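Local coordinates for hydrolase (Burkholderia cenocepacia, PDB 4QKU), which probably hydrolyses fumarylacetoacetate to fumarate and acetoacetate, the last step of phenylalanine and tyrosine breakdown, using a bound metal ion, at residues K24-T29 with Q128-Q133; V76-G81 with N91-L96; R217-E222 with K276-T281; L292-V297 with D422-G427. All blocks are in the same frame, centred on the assembly; numbering follows the deposited sequence.

Contact 1 of 4, residues K24-T29 with Q128-Q133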
loop_
_atom_site.group_PDB
_atom_site.type_symbol
_atom_site.label_atom_id
_atom_site.label_comp_id
_atom_site.label_asym_id
_atom_site.label_seq_id
_atom_site.Cartn_x
_atom_site.Cartn_y
_atom_site.Cartn_z
ATOM N N LYS B 24 -10.758 -33.134 -21.711
ATOM C CA LYS B 24 -9.658 -32.769 -22.623
ATOM C C LYS B 24 -10.140 -31.713 -23.599
ATOM O O LYS B 24 -11.348 -31.589 -23.838
ATOM C CB LYS B 24 -9.179 -34.007 -23.417
ATOM C CG LYS B 24 -8.687 -35.174 -22.579
ATOM C CD LYS B 24 -7.387 -34.844 -21.854
ATOM C CE LYS B 24 -7.274 -35.630 -20.565
ATOM N NZ LYS B 24 -6.083 -35.228 -19.787
ATOM N N SER B 25 -9.184 -31.011 -24.216
ATOM C CA SER B 25 -9.479 -29.995 -25.216
ATOM C C SER B 25 -9.106 -30.379 -26.655
ATOM O O SER B 25 -8.220 -31.213 -26.897
ATOM C CB SER B 25 -8.765 -28.712 -24.840
ATOM O OG SER B 25 -9.248 -27.626 -25.612
ATOM N N TRP B 26 -9.804 -29.757 -27.607
ATOM C CA TRP B 26 -9.428 -29.838 -29.029
ATOM C C TRP B 26 -8.214 -28.906 -29.343
ATOM O O TRP B 26 -7.616 -28.978 -30.429
ATOM C CB TRP B 26 -10.610 -29.526 -29.953
ATOM C CG TRP B 26 -11.402 -28.303 -29.593
ATOM C CD1 TRP B 26 -12.585 -28.259 -28.913
ATOM C CD2 TRP B 26 -11.083 -26.954 -29.908
ATOM N NE1 TRP B 26 -13.021 -26.967 -28.785
ATOM C CE2 TRP B 26 -12.114 -26.143 -29.387
ATOM C CE3 TRP B 26 -10.034 -26.348 -30.591
ATOM C CZ2 TRP B 26 -12.122 -24.768 -29.529
ATOM C CZ3 TRP B 26 -10.050 -24.952 -30.727
ATOM C CH2 TRP B 26 -11.081 -24.192 -30.200
ATOM N N ILE B 27 -7.845 -28.073 -28.380
ATOM C CA ILE B 27 -6.522 -27.475 -28.368
ATOM C C ILE B 27 -5.592 -28.507 -27.773
ATOM O O ILE B 27 -5.486 -28.646 -26.543
ATOM C CB ILE B 27 -6.514 -26.159 -27.568
ATOM C CG1 ILE B 27 -7.330 -25.138 -28.349
ATOM C CG2 ILE B 27 -5.105 -25.641 -27.356
ATOM C CD1 ILE B 27 -7.804 -23.994 -27.513
ATOM N N GLU B 28 -4.912 -29.219 -28.669
ATOM C CA GLU B 28 -4.169 -30.420 -28.324
ATOM C C GLU B 28 -3.005 -30.194 -27.360
ATOM O O GLU B 28 -2.686 -31.060 -26.559
ATOM C CB GLU B 28 -3.649 -31.120 -29.601
ATOM C CG GLU B 28 -3.185 -32.566 -29.369
ATOM C CD GLU B 28 -4.282 -33.472 -28.802
ATOM O OE1 GLU B 28 -5.433 -33.479 -29.359
ATOM O OE2 GLU B 28 -4.001 -34.201 -27.816
ATOM N N THR B 29 -2.384 -29.029 -27.418
ATOM C CA THR B 29 -1.261 -28.754 -26.518
ATOM C C THR B 29 -1.674 -28.737 -25.043
ATOM O O THR B 29 -0.844 -28.934 -24.161
ATOM C CB THR B 29 -0.557 -27.438 -26.868
ATOM O OG1 THR B 29 -1.506 -26.361 -26.920
ATOM C CG2 THR B 29 0.166 -27.592 -28.212
ATOM N N GLN B 128 -9.481 -15.510 -34.971
ATOM C CA GLN B 128 -9.793 -14.214 -34.354
ATOM C C GLN B 128 -9.870 -14.245 -32.815
ATOM O O GLN B 128 -9.716 -13.196 -32.194
ATOM C CB GLN B 128 -11.070 -13.596 -34.931
ATOM N N VAL B 129 -10.104 -15.403 -32.191
ATOM C CA VAL B 129 -10.303 -15.439 -30.737
ATOM C C VAL B 129 -9.198 -16.132 -29.944
ATOM O O VAL B 129 -9.208 -16.118 -28.712
ATOM C CB VAL B 129 -11.652 -16.079 -30.364
ATOM C CG1 VAL B 129 -12.779 -15.411 -31.138
ATOM C CG2 VAL B 129 -11.644 -17.576 -30.610
ATOM N N LEU B 130 -8.250 -16.729 -30.639
ATOM C CA LEU B 130 -7.132 -17.362 -29.987
ATOM C C LEU B 130 -5.856 -16.681 -30.432
ATOM O O LEU B 130 -5.692 -16.326 -31.604
ATOM C CB LEU B 130 -7.070 -18.837 -30.343
ATOM C CG LEU B 130 -8.304 -19.646 -29.947
ATOM C CD1 LEU B 130 -8.150 -21.086 -30.442
ATOM C CD2 LEU B 130 -8.546 -19.625 -28.452
ATOM N N VAL B 131 -4.934 -16.551 -29.486
ATOM C CA VAL B 131 -3.665 -15.918 -29.727
ATOM C C VAL B 131 -2.598 -16.793 -29.099
ATOM O O VAL B 131 -2.716 -17.176 -27.944
ATOM C CB VAL B 131 -3.644 -14.527 -29.087
ATOM C CG1 VAL B 131 -2.250 -13.925 -29.151
ATOM C CG2 VAL B 131 -4.658 -13.617 -29.777
ATOM N N ALA B 132 -1.559 -17.111 -29.856
ATOM C CA ALA B 132 -0.483 -17.939 -29.326
ATOM C C ALA B 132 0.249 -17.156 -28.233
ATOM O O ALA B 132 0.476 -15.946 -28.378
ATOM C CB ALA B 132 0.477 -18.378 -30.434
ATOM N N GLN B 133 0.580 -17.842 -27.145
ATOM C CA GLN B 133 1.332 -17.236 -26.052
ATOM C C GLN B 133 2.641 -16.679 -26.566
ATOM O O GLN B 133 3.069 -15.619 -26.139
ATOM C CB GLN B 133 1.554 -18.247 -24.931
ATOM C CG GLN B 133 0.276 -18.540 -24.151
ATOM C CD GLN B 133 0.426 -19.670 -23.136
ATOM O OE1 GLN B 133 1.439 -19.755 -22.435
ATOM N NE2 GLN B 133 -0.579 -20.528 -23.038
#
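Ile-27 and Leu-130, the residues whose backbones come nearest across this contact, keep their CA atoms 10.3 Å apart, so the gap between the N-terminal loop 24-29 and the short strand 130-132 is bridged by side chains alone. Both residues direct their CB toward the other segment and meet tip to tip, the terminal methyl Ile-27 CD1 lying 4.1 Å from Leu-130 CD1. The same leucine methyl also approaches the indole of Trp-26 obliquely, 4.3 Å from its CH2 atom, and thus touches both Trp-26 and Ile-27. Leu-130 places CG beside its backbone N and then runs extended (chi1 -60°, chi2 176°), which carries CD1 out to them. The loop is bent at this point by an ST turn: Ser-25 OG accepts a hydrogen bond from the backbone N of Ile-27 at 3.1 Å, with an angle of 158° at the hydrogen. Ser-25 OG is also bonded to Phe-112 O, while the indole NE1 of Trp-26 is tied to Leu-111 O; these bonds probably help to hold the turn and the orientation of the indole. Leu-130 is the first residue to leave helical geometry after helix 123-129, and it also packs on Gln-63 and Val-65 of the adjoining strand. The contact is therefore plain apolar packing of an N-terminal loop against an outer strand of the antiparallel five-stranded sheet in the N-terminal part of the protein.

Contact 2 of 4, residues V76-G81 with N91-L96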
loop_
_atom_site.group_PDB
_atom_site.type_symbol
_atom_site.label_atom_id
_atom_site.label_comp_id
_atom_site.label_asym_id
_atom_site.label_seq_id
_atom_site.Cartn_x
_atom_site.Cartn_y
_atom_site.Cartn_z
ATOM N N VAL B 76 -19.337 -16.278 -25.175
ATOM C CA VAL B 76 -19.269 -16.240 -23.719
ATOM C C VAL B 76 -20.088 -15.049 -23.278
ATOM O O VAL B 76 -20.012 -13.982 -23.881
ATOM C CB VAL B 76 -17.818 -16.152 -23.183
ATOM C CG1 VAL B 76 -17.187 -14.809 -23.515
ATOM C CG2 VAL B 76 -17.776 -16.380 -21.684
ATOM N N THR B 77 -20.908 -15.238 -22.258
ATOM C CA THR B 77 -21.797 -14.180 -21.832
ATOM C C THR B 77 -21.626 -13.925 -20.346
ATOM O O THR B 77 -21.333 -14.830 -19.589
ATOM C CB THR B 77 -23.278 -14.476 -22.181
ATOM O OG1 THR B 77 -23.606 -15.804 -21.780
ATOM C CG2 THR B 77 -23.528 -14.345 -23.694
ATOM N N LEU B 78 -21.803 -12.665 -19.961
ATOM C CA LEU B 78 -21.643 -12.213 -18.599
ATOM C C LEU B 78 -22.927 -11.511 -18.162
ATOM O O LEU B 78 -23.798 -11.254 -18.989
ATOM C CB LEU B 78 -20.470 -11.250 -18.542
ATOM C CG LEU B 78 -19.137 -11.974 -18.409
ATOM C CD1 LEU B 78 -17.972 -11.142 -18.930
ATOM C CD2 LEU B 78 -18.932 -12.339 -16.956
ATOM N N PRO B 79 -23.056 -11.215 -16.848
ATOM C CA PRO B 79 -24.161 -10.368 -16.399
ATOM C C PRO B 79 -24.276 -9.136 -17.271
ATOM O O PRO B 79 -23.255 -8.552 -17.660
ATOM C CB PRO B 79 -23.732 -9.952 -14.984
ATOM C CG PRO B 79 -22.838 -11.052 -14.504
ATOM C CD PRO B 79 -22.179 -11.634 -15.727
ATOM N N ALA B 80 -25.498 -8.748 -17.614
ATOM C CA ALA B 80 -25.697 -7.460 -18.281
ATOM C C ALA B 80 -25.044 -6.366 -17.419
ATOM O O ALA B 80 -25.155 -6.397 -16.193
ATOM C CB ALA B 80 -27.181 -7.179 -18.468
ATOM N N GLY B 81 -24.360 -5.422 -18.052
ATOM C CA GLY B 81 -23.799 -4.294 -17.322
ATOM C C GLY B 81 -22.704 -3.607 -18.089
ATOM O O GLY B 81 -22.671 -3.666 -19.320
ATOM N N ASN B 91 -9.614 -6.354 -12.677
ATOM C CA ASN B 91 -10.353 -5.902 -11.457
ATOM C C ASN B 91 -11.863 -5.858 -11.638
ATOM O O ASN B 91 -12.586 -6.382 -10.805
ATOM C CB ASN B 91 -9.883 -4.523 -11.004
ATOM C CG ASN B 91 -8.425 -4.509 -10.580
ATOM O OD1 ASN B 91 -7.535 -4.824 -11.368
ATOM N ND2 ASN B 91 -8.178 -4.167 -9.337
ATOM N N ALA B 92 -12.319 -5.236 -12.729
ATOM C CA ALA B 92 -13.750 -5.069 -12.993
ATOM C C ALA B 92 -14.422 -6.410 -13.168
ATOM O O ALA B 92 -15.489 -6.656 -12.603
ATOM C CB ALA B 92 -13.991 -4.202 -14.220
ATOM N N PHE B 93 -13.780 -7.302 -13.901
ATOM C CA PHE B 93 -14.300 -8.634 -14.013
ATOM C C PHE B 93 -14.384 -9.285 -12.634
ATOM O O PHE B 93 -15.417 -9.838 -12.274
ATOM C CB PHE B 93 -13.447 -9.477 -14.960
ATOM C CG PHE B 93 -13.777 -10.944 -14.908
ATOM C CD1 PHE B 93 -14.933 -11.423 -15.483
ATOM C CD2 PHE B 93 -12.931 -11.846 -14.273
ATOM C CE1 PHE B 93 -15.232 -12.770 -15.446
ATOM C CE2 PHE B 93 -13.231 -13.197 -14.228
ATOM C CZ PHE B 93 -14.384 -13.657 -14.809
ATOM N N ILE B 94 -13.297 -9.239 -11.869
ATOM C CA ILE B 94 -13.270 -9.912 -10.571
ATOM C C ILE B 94 -14.373 -9.385 -9.679
ATOM O O ILE B 94 -15.088 -10.142 -9.032
ATOM C CB ILE B 94 -11.894 -9.788 -9.895
ATOM C CG1 ILE B 94 -10.839 -10.551 -10.710
ATOM C CG2 ILE B 94 -11.942 -10.390 -8.500
ATOM C CD1 ILE B 94 -9.417 -10.129 -10.439
ATOM N N ALA B 95 -14.530 -8.075 -9.678
ATOM C CA ALA B 95 -15.546 -7.429 -8.848
ATOM C C ALA B 95 -16.941 -8.026 -9.059
ATOM O O ALA B 95 -17.748 -8.035 -8.134
ATOM C CB ALA B 95 -15.557 -5.908 -9.089
ATOM N N LEU B 96 -17.224 -8.532 -10.254
ATOM C CA LEU B 96 -18.536 -9.139 -10.524
ATOM C C LEU B 96 -18.886 -10.310 -9.600
ATOM O O LEU B 96 -20.044 -10.715 -9.548
ATOM C CB LEU B 96 -18.620 -9.622 -11.967
ATOM C CG LEU B 96 -18.553 -8.542 -13.039
ATOM C CD1 LEU B 96 -18.423 -9.176 -14.407
ATOM C CD2 LEU B 96 -19.770 -7.606 -12.963
#
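Leu-78 and Phe-93 meet because their first torsions send the side chains into the same space: Phe-93 has CG opposite its backbone N (chi1 169°), which swings the ring from the helix toward the loop, whereas Leu-78 has CG beside its own N (chi1 -84°). The leucine CD2 methyl then lies 4.0 Å from Phe-93 CE1, at the edge of the ring and near its plane, with the two side chains crossing at about a right angle. That same methyl touches a second residue of the segment 91-96, Leu-96, whose CD1 is 4.1 Å away; here too the side chains cross nearly perpendicularly. One branch of Leu-78 is therefore shared between an aromatic rim and an aliphatic tip, three residues apart. Helix 91-95 carries Phe-93, with Ala-95 N bonded to Asn-91 O at 2.8 Å, and the bond from Leu-96 N to Phe-93 O, 3.0 Å, keeps Leu-96 close by. Phe-93 is buried and meets the ring of Phe-44, and both it and Leu-78 also pack on Val-104 of helix 98-111, so the inner end of the contact continues into the apolar interior. Leu-96, by contrast, is exposed. No hydrogen bond or ion pair joins the two segments; the loop is held to the helix here by van der Waals contact and the exclusion of water from carbon surfaces, an attraction that imposes little directional constraint.

Contact 3 of 4, residues R217-E222 with K276-T281. With NA (sodium ion), chain H; SO4 (sulfate ion), chain J.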
loop_
_atom_site.group_PDB
_atom_site.type_symbol
_atom_site.label_atom_id
_atom_site.label_comp_id
_atom_site.label_asym_id
_atom_site.label_seq_id
_atom_site.Cartn_x
_atom_site.Cartn_y
_atom_site.Cartn_z
ATOM N N ARG B 217 25.103 -5.880 -1.793
ATOM C CA ARG B 217 26.012 -7.016 -1.978
ATOM C C ARG B 217 25.326 -8.382 -1.651
ATOM O O ARG B 217 25.885 -9.437 -1.916
ATOM C CB ARG B 217 27.279 -6.769 -1.124
ATOM N N LYS B 218 24.114 -8.357 -1.094
ATOM C CA LYS B 218 23.383 -9.579 -0.740
ATOM C C LYS B 218 21.967 -9.565 -1.270
ATOM O O LYS B 218 20.993 -9.651 -0.519
ATOM C CB LYS B 218 23.350 -9.749 0.762
ATOM C CG LYS B 218 24.724 -9.990 1.344
ATOM C CD LYS B 218 24.693 -9.772 2.836
ATOM C CE LYS B 218 25.471 -10.844 3.569
ATOM N NZ LYS B 218 25.989 -10.329 4.852
ATOM N N LEU B 219 21.860 -9.430 -2.578
ATOM C CA LEU B 219 20.594 -9.480 -3.263
ATOM C C LEU B 219 20.078 -10.940 -3.278
ATOM O O LEU B 219 20.843 -11.893 -3.482
ATOM C CB LEU B 219 20.767 -8.946 -4.680
ATOM C CG LEU B 219 19.505 -8.831 -5.512
ATOM C CD1 LEU B 219 18.484 -7.930 -4.870
ATOM C CD2 LEU B 219 19.851 -8.313 -6.886
ATOM N N ASP B 220 18.784 -11.093 -3.029
ATOM C CA ASP B 220 18.210 -12.378 -2.729
ATOM C C ASP B 220 16.800 -12.460 -3.294
ATOM O O ASP B 220 16.184 -11.451 -3.634
ATOM C CB ASP B 220 18.203 -12.608 -1.205
ATOM C CG ASP B 220 18.009 -14.091 -0.811
ATOM O OD1 ASP B 220 17.918 -14.967 -1.695
ATOM O OD2 ASP B 220 17.956 -14.379 0.410
ATOM N N ILE B 221 16.329 -13.692 -3.436
ATOM C CA ILE B 221 14.942 -13.970 -3.774
ATOM C C ILE B 221 14.207 -14.334 -2.532
ATOM O O ILE B 221 14.810 -14.560 -1.481
ATOM C CB ILE B 221 14.816 -15.129 -4.777
ATOM C CG1 ILE B 221 15.568 -16.388 -4.310
ATOM C CG2 ILE B 221 15.364 -14.701 -6.115
ATOM C CD1 ILE B 221 14.643 -17.510 -3.965
ATOM N N GLU B 222 12.885 -14.351 -2.641
ATOM C CA GLU B 222 12.042 -14.962 -1.608
ATOM C C GLU B 222 10.905 -15.689 -2.292
ATOM O O GLU B 222 10.007 -15.057 -2.857
ATOM C CB GLU B 222 11.510 -13.905 -0.651
ATOM C CG GLU B 222 12.531 -13.411 0.374
ATOM C CD GLU B 222 11.882 -12.874 1.636
ATOM O OE1 GLU B 222 12.414 -13.183 2.729
ATOM O OE2 GLU B 222 10.842 -12.163 1.536
ATOM N N LYS B 276 12.885 -4.198 0.637
ATOM C CA LYS B 276 11.934 -5.010 -0.106
ATOM C C LYS B 276 11.123 -4.243 -1.146
ATOM O O LYS B 276 10.432 -4.850 -1.955
ATOM C CB LYS B 276 10.928 -5.732 0.836
ATOM C CG LYS B 276 11.495 -6.413 2.086
ATOM C CD LYS B 276 12.278 -7.677 1.790
ATOM C CE LYS B 276 12.287 -8.635 2.968
ATOM N NZ LYS B 276 11.201 -9.659 2.872
ATOM N N GLY B 277 11.166 -2.925 -1.128
ATOM C CA GLY B 277 10.205 -2.145 -1.894
ATOM C C GLY B 277 10.670 -1.844 -3.280
ATOM O O GLY B 277 9.924 -1.290 -4.051
ATOM N N PHE B 278 11.916 -2.182 -3.579
ATOM C CA PHE B 278 12.513 -1.845 -4.861
ATOM C C PHE B 278 11.946 -2.650 -6.015
ATOM O O PHE B 278 11.906 -2.170 -7.152
ATOM C CB PHE B 278 14.046 -1.965 -4.811
ATOM C CG PHE B 278 14.556 -3.354 -4.586
ATOM C CD1 PHE B 278 14.769 -4.208 -5.667
ATOM C CD2 PHE B 278 14.862 -3.805 -3.317
ATOM C CE1 PHE B 278 15.257 -5.488 -5.470
ATOM C CE2 PHE B 278 15.316 -5.093 -3.122
ATOM C CZ PHE B 278 15.546 -5.916 -4.197
ATOM N N ALA B 279 11.498 -3.865 -5.701
ATOM C CA ALA B 279 10.818 -4.712 -6.657
ATOM C C ALA B 279 10.247 -5.987 -6.021
ATOM O O ALA B 279 10.816 -6.582 -5.115
ATOM C CB ALA B 279 11.750 -5.080 -7.809
ATOM N N THR B 280 9.094 -6.377 -6.524
ATOM C CA THR B 280 8.451 -7.600 -6.151
ATOM C C THR B 280 7.822 -8.062 -7.457
ATOM O O THR B 280 7.214 -7.256 -8.165
ATOM C CB THR B 280 7.377 -7.364 -5.078
ATOM O OG1 THR B 280 8.000 -6.824 -3.908
ATOM C CG2 THR B 280 6.679 -8.665 -4.707
ATOM N N THR B 281 8.007 -9.334 -7.781
ATOM C CA THR B 281 7.576 -9.874 -9.046
ATOM C C THR B 281 6.521 -10.951 -8.799
ATOM O O THR B 281 6.663 -11.778 -7.893
ATOM C CB THR B 281 8.756 -10.500 -9.835
ATOM O OG1 THR B 281 9.694 -9.484 -10.211
ATOM C CG2 THR B 281 8.274 -11.227 -11.109
HETATM NA NA NA H . 10.606 -7.115 -2.895
HETATM S S SO4 J . 12.489 -12.164 5.875
HETATM O O1 SO4 J . 11.494 -11.434 6.692
HETATM O O2 SO4 J . 11.822 -13.310 5.232
HETATM O O3 SO4 J . 13.063 -11.301 4.816
HETATM O O4 SO4 J . 13.572 -12.602 6.785
#
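Glu-222 and Lys-276 form a salt bridge beside the metal site of this FAH-family fold, where strands 219-229 and 280-288 flank strand 248-259 in a mixed sheet. The lysine NZ lies 2.9 Å from Glu-222 OE2 and approaches from above the carboxylate plane, about 50° out of it, the two side chains crossing at roughly a right angle. The lysine chain bends at chi2 (-72°) and chi4 (94°), the last bend setting the ammonium group beside the acid. NZ also donates to O3 of a bound sulfate at 3.2 Å. The two carboxylate oxygens have different partners, OE2 being paired with Lys-276 and OE1 with Arg-260. The sulfate, probably from the crystallisation liquor, is further held by His-156, the predicted proton acceptor, and by Gln-263, a predicted substrate ligand, which is consistent with its occupying part of the substrate pocket. The tight part of the contact is buried and apolar: Leu-219 CD1 touches Phe-278 CZ at 3.6 Å, meeting the ring obliquely. The polar side is looser, Lys-276 being partly exposed with its NZ beside the sulfate. Glu-222 is a predicted calcium ligand, but it is absent from the shell of the sodium ion seen here. Asp-256 OD1 and Trp-257 O complete that shell, in which three oxygens of segment 276-281 bind the sodium ion: Lys-276 O at 2.5 Å, Ala-279 O at 2.3 Å and the side-chain oxygen Thr-280 OG1 at 2.8 Å.

Contact 4 of 4, residues L292-V297 with D422-G427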
loop_
_atom_site.group_PDB
_atom_site.type_symbol
_atom_site.label_atom_id
_atom_site.label_comp_id
_atom_site.label_asym_id
_atom_site.label_seq_id
_atom_site.Cartn_x
_atom_site.Cartn_y
_atom_site.Cartn_z
ATOM N N LEU B 292 -7.901 -24.932 -8.006
ATOM C CA LEU B 292 -7.100 -25.627 -6.988
ATOM C C LEU B 292 -7.885 -26.564 -6.082
ATOM O O LEU B 292 -7.306 -27.202 -5.199
ATOM C CB LEU B 292 -6.374 -24.623 -6.118
ATOM C CG LEU B 292 -5.411 -23.724 -6.911
ATOM C CD1 LEU B 292 -5.042 -22.506 -6.093
ATOM C CD2 LEU B 292 -4.172 -24.505 -7.326
ATOM N N GLU B 293 -9.196 -26.659 -6.279
ATOM C CA GLU B 293 -10.038 -27.453 -5.374
ATOM C C GLU B 293 -9.541 -28.902 -5.232
ATOM O O GLU B 293 -9.491 -29.405 -4.109
ATOM C CB GLU B 293 -11.526 -27.404 -5.805
ATOM C CG GLU B 293 -12.493 -28.217 -4.947
ATOM C CD GLU B 293 -12.537 -27.797 -3.473
ATOM O OE1 GLU B 293 -12.074 -26.701 -3.115
ATOM O OE2 GLU B 293 -13.079 -28.569 -2.667
ATOM N N PRO B 294 -9.134 -29.550 -6.344
ATOM C CA PRO B 294 -8.733 -30.951 -6.220
ATOM C C PRO B 294 -7.435 -31.135 -5.448
ATOM O O PRO B 294 -7.100 -32.246 -5.099
ATOM C CB PRO B 294 -8.562 -31.419 -7.682
ATOM C CG PRO B 294 -9.396 -30.501 -8.469
ATOM C CD PRO B 294 -9.258 -29.171 -7.756
ATOM N N PHE B 295 -6.733 -30.051 -5.156
ATOM C CA PHE B 295 -5.460 -30.147 -4.448
ATOM C C PHE B 295 -5.534 -29.609 -3.022
ATOM O O PHE B 295 -4.524 -29.376 -2.379
ATOM C CB PHE B 295 -4.403 -29.436 -5.298
ATOM C CG PHE B 295 -4.441 -29.867 -6.724
ATOM C CD1 PHE B 295 -3.887 -31.080 -7.093
ATOM C CD2 PHE B 295 -5.127 -29.121 -7.667
ATOM C CE1 PHE B 295 -3.971 -31.516 -8.402
ATOM C CE2 PHE B 295 -5.213 -29.533 -8.979
ATOM C CZ PHE B 295 -4.639 -30.739 -9.352
ATOM N N ARG B 296 -6.753 -29.437 -2.528
ATOM C CA ARG B 296 -7.000 -29.006 -1.160
ATOM C C ARG B 296 -6.564 -30.109 -0.229
ATOM O O ARG B 296 -6.930 -31.254 -0.448
ATOM C CB ARG B 296 -8.491 -28.730 -1.023
ATOM C CG ARG B 296 -8.969 -28.309 0.350
ATOM C CD ARG B 296 -10.468 -28.080 0.298
ATOM N NE ARG B 296 -10.810 -26.921 -0.517
ATOM C CZ ARG B 296 -10.719 -25.657 -0.105
ATOM N NH1 ARG B 296 -10.279 -25.353 1.115
ATOM N NH2 ARG B 296 -11.040 -24.683 -0.946
ATOM N N VAL B 297 -5.734 -29.804 0.765
ATOM C CA VAL B 297 -5.279 -30.826 1.723
ATOM C C VAL B 297 -5.290 -30.301 3.143
ATOM O O VAL B 297 -5.478 -29.123 3.374
ATOM C CB VAL B 297 -3.864 -31.378 1.400
ATOM C CG1 VAL B 297 -3.857 -32.162 0.084
ATOM C CG2 VAL B 297 -2.832 -30.251 1.365
ATOM N N ASP B 422 -3.553 -36.717 -11.690
ATOM C CA ASP B 422 -3.300 -38.006 -12.390
ATOM C C ASP B 422 -3.314 -37.784 -13.918
ATOM O O ASP B 422 -4.382 -37.704 -14.544
ATOM C CB ASP B 422 -4.331 -39.086 -11.971
ATOM N N GLY B 423 -2.113 -37.667 -14.493
ATOM C CA GLY B 423 -1.946 -37.458 -15.943
ATOM C C GLY B 423 -2.165 -36.034 -16.434
ATOM O O GLY B 423 -2.273 -35.798 -17.632
ATOM N N TYR B 424 -2.180 -35.083 -15.511
ATOM C CA TYR B 424 -2.218 -33.675 -15.854
ATOM C C TYR B 424 -1.725 -32.869 -14.670
ATOM O O TYR B 424 -1.505 -33.402 -13.592
ATOM C CB TYR B 424 -3.636 -33.256 -16.210
ATOM C CG TYR B 424 -4.551 -33.084 -15.016
ATOM C CD1 TYR B 424 -4.988 -34.181 -14.274
ATOM C CD2 TYR B 424 -4.978 -31.826 -14.612
ATOM C CE1 TYR B 424 -5.826 -34.018 -13.170
ATOM C CE2 TYR B 424 -5.809 -31.652 -13.516
ATOM C CZ TYR B 424 -6.239 -32.747 -12.797
ATOM O OH TYR B 424 -7.075 -32.585 -11.699
ATOM N N ARG B 425 -1.502 -31.582 -14.902
ATOM C CA ARG B 425 -1.168 -30.665 -13.832
ATOM C C ARG B 425 -1.789 -29.309 -14.041
ATOM O O ARG B 425 -2.003 -28.875 -15.165
ATOM C CB ARG B 425 0.332 -30.494 -13.709
ATOM C CG ARG B 425 0.950 -29.912 -14.965
ATOM C CD ARG B 425 2.301 -29.279 -14.717
ATOM N NE ARG B 425 3.350 -30.243 -14.449
ATOM C CZ ARG B 425 4.634 -29.930 -14.369
ATOM N NH1 ARG B 425 5.045 -28.668 -14.534
ATOM N NH2 ARG B 425 5.508 -30.888 -14.120
ATOM N N VAL B 426 -2.111 -28.676 -12.924
ATOM C CA VAL B 426 -2.563 -27.305 -12.914
ATOM C C VAL B 426 -1.353 -26.496 -12.501
ATOM O O VAL B 426 -0.879 -26.597 -11.381
ATOM C CB VAL B 426 -3.730 -27.127 -11.932
ATOM C CG1 VAL B 426 -4.039 -25.649 -11.677
ATOM C CG2 VAL B 426 -4.955 -27.844 -12.483
ATOM N N GLY B 427 -0.835 -25.707 -13.425
ATOM C CA GLY B 427 0.419 -25.034 -13.192
ATOM C C GLY B 427 0.264 -23.531 -13.180
ATOM O O GLY B 427 -0.683 -22.974 -13.754
#
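Phe-295 and Tyr-424 approach from opposite directions, and Phe-295 CZ comes against the phenol end of Tyr-424, 3.9 Å from its OH and 4.3 Å from its CZ. Each ring is approached obliquely by the other's atoms, and the ring carbons Phe-295 CZ and Tyr-424 CZ are in apolar contact. A second partner lies two residues beyond the tyrosine. Val-426 directs its CB toward the loop, and its CG2 methyl touches Phe-295 CE2 at 3.9 Å, the two side chains lying at a slant to one another. The CB of Arg-425, between them, points away, whereas Tyr-424 reaches the loop with the end of its ring. The first torsion of Phe-295 (chi1 -49°) sets CG opposite the carbonyl carbon and aims the ring between Tyr-424 and Val-426. From its own segment, Pro-294 covers part of one face of that ring, its CB standing 4.0 Å above the plane and displaced toward the rim; it also touches the tyrosine hydroxyl more distantly. Within the same segment, Arg-296 grips Glu-293 side-on through NE and NH2, both bonded to the single oxygen OE1, with NE to OE1 at 2.9 Å, and NH2 has a second acidic partner in Glu-245. Segment 292-297 passes from a 3-10 turn at 293-294 into strand 296-297, which pairs with strand 317-327, while Val-426 lies on strand 424-436, which runs antiparallel to strand 412-421; Cys-419 of that strand packs against both Phe-295 and Leu-292.

In the fold
Contacts 1 and 2 lie in the N-terminal part of the chain, contact 2 nested within the loop that contact 1 closes; their centres are 23 Å apart and their nearest atoms about 9 Å. Contacts 3 and 4 belong to the C-terminal FAH region, and strand 280-288 of contact 3 is followed in the chain by strand 296-297 of contact 4. Contact 3 alone holds the sodium ion and sulfate; contacts 1, 2 and 4 have centres 36, 35 and 30 Å from its centre, each across the middle of the chain. Contact 4 comes closest to contact 1, about 4 Å between nearest atoms without touching, near where the N-terminal and C-terminal parts meet.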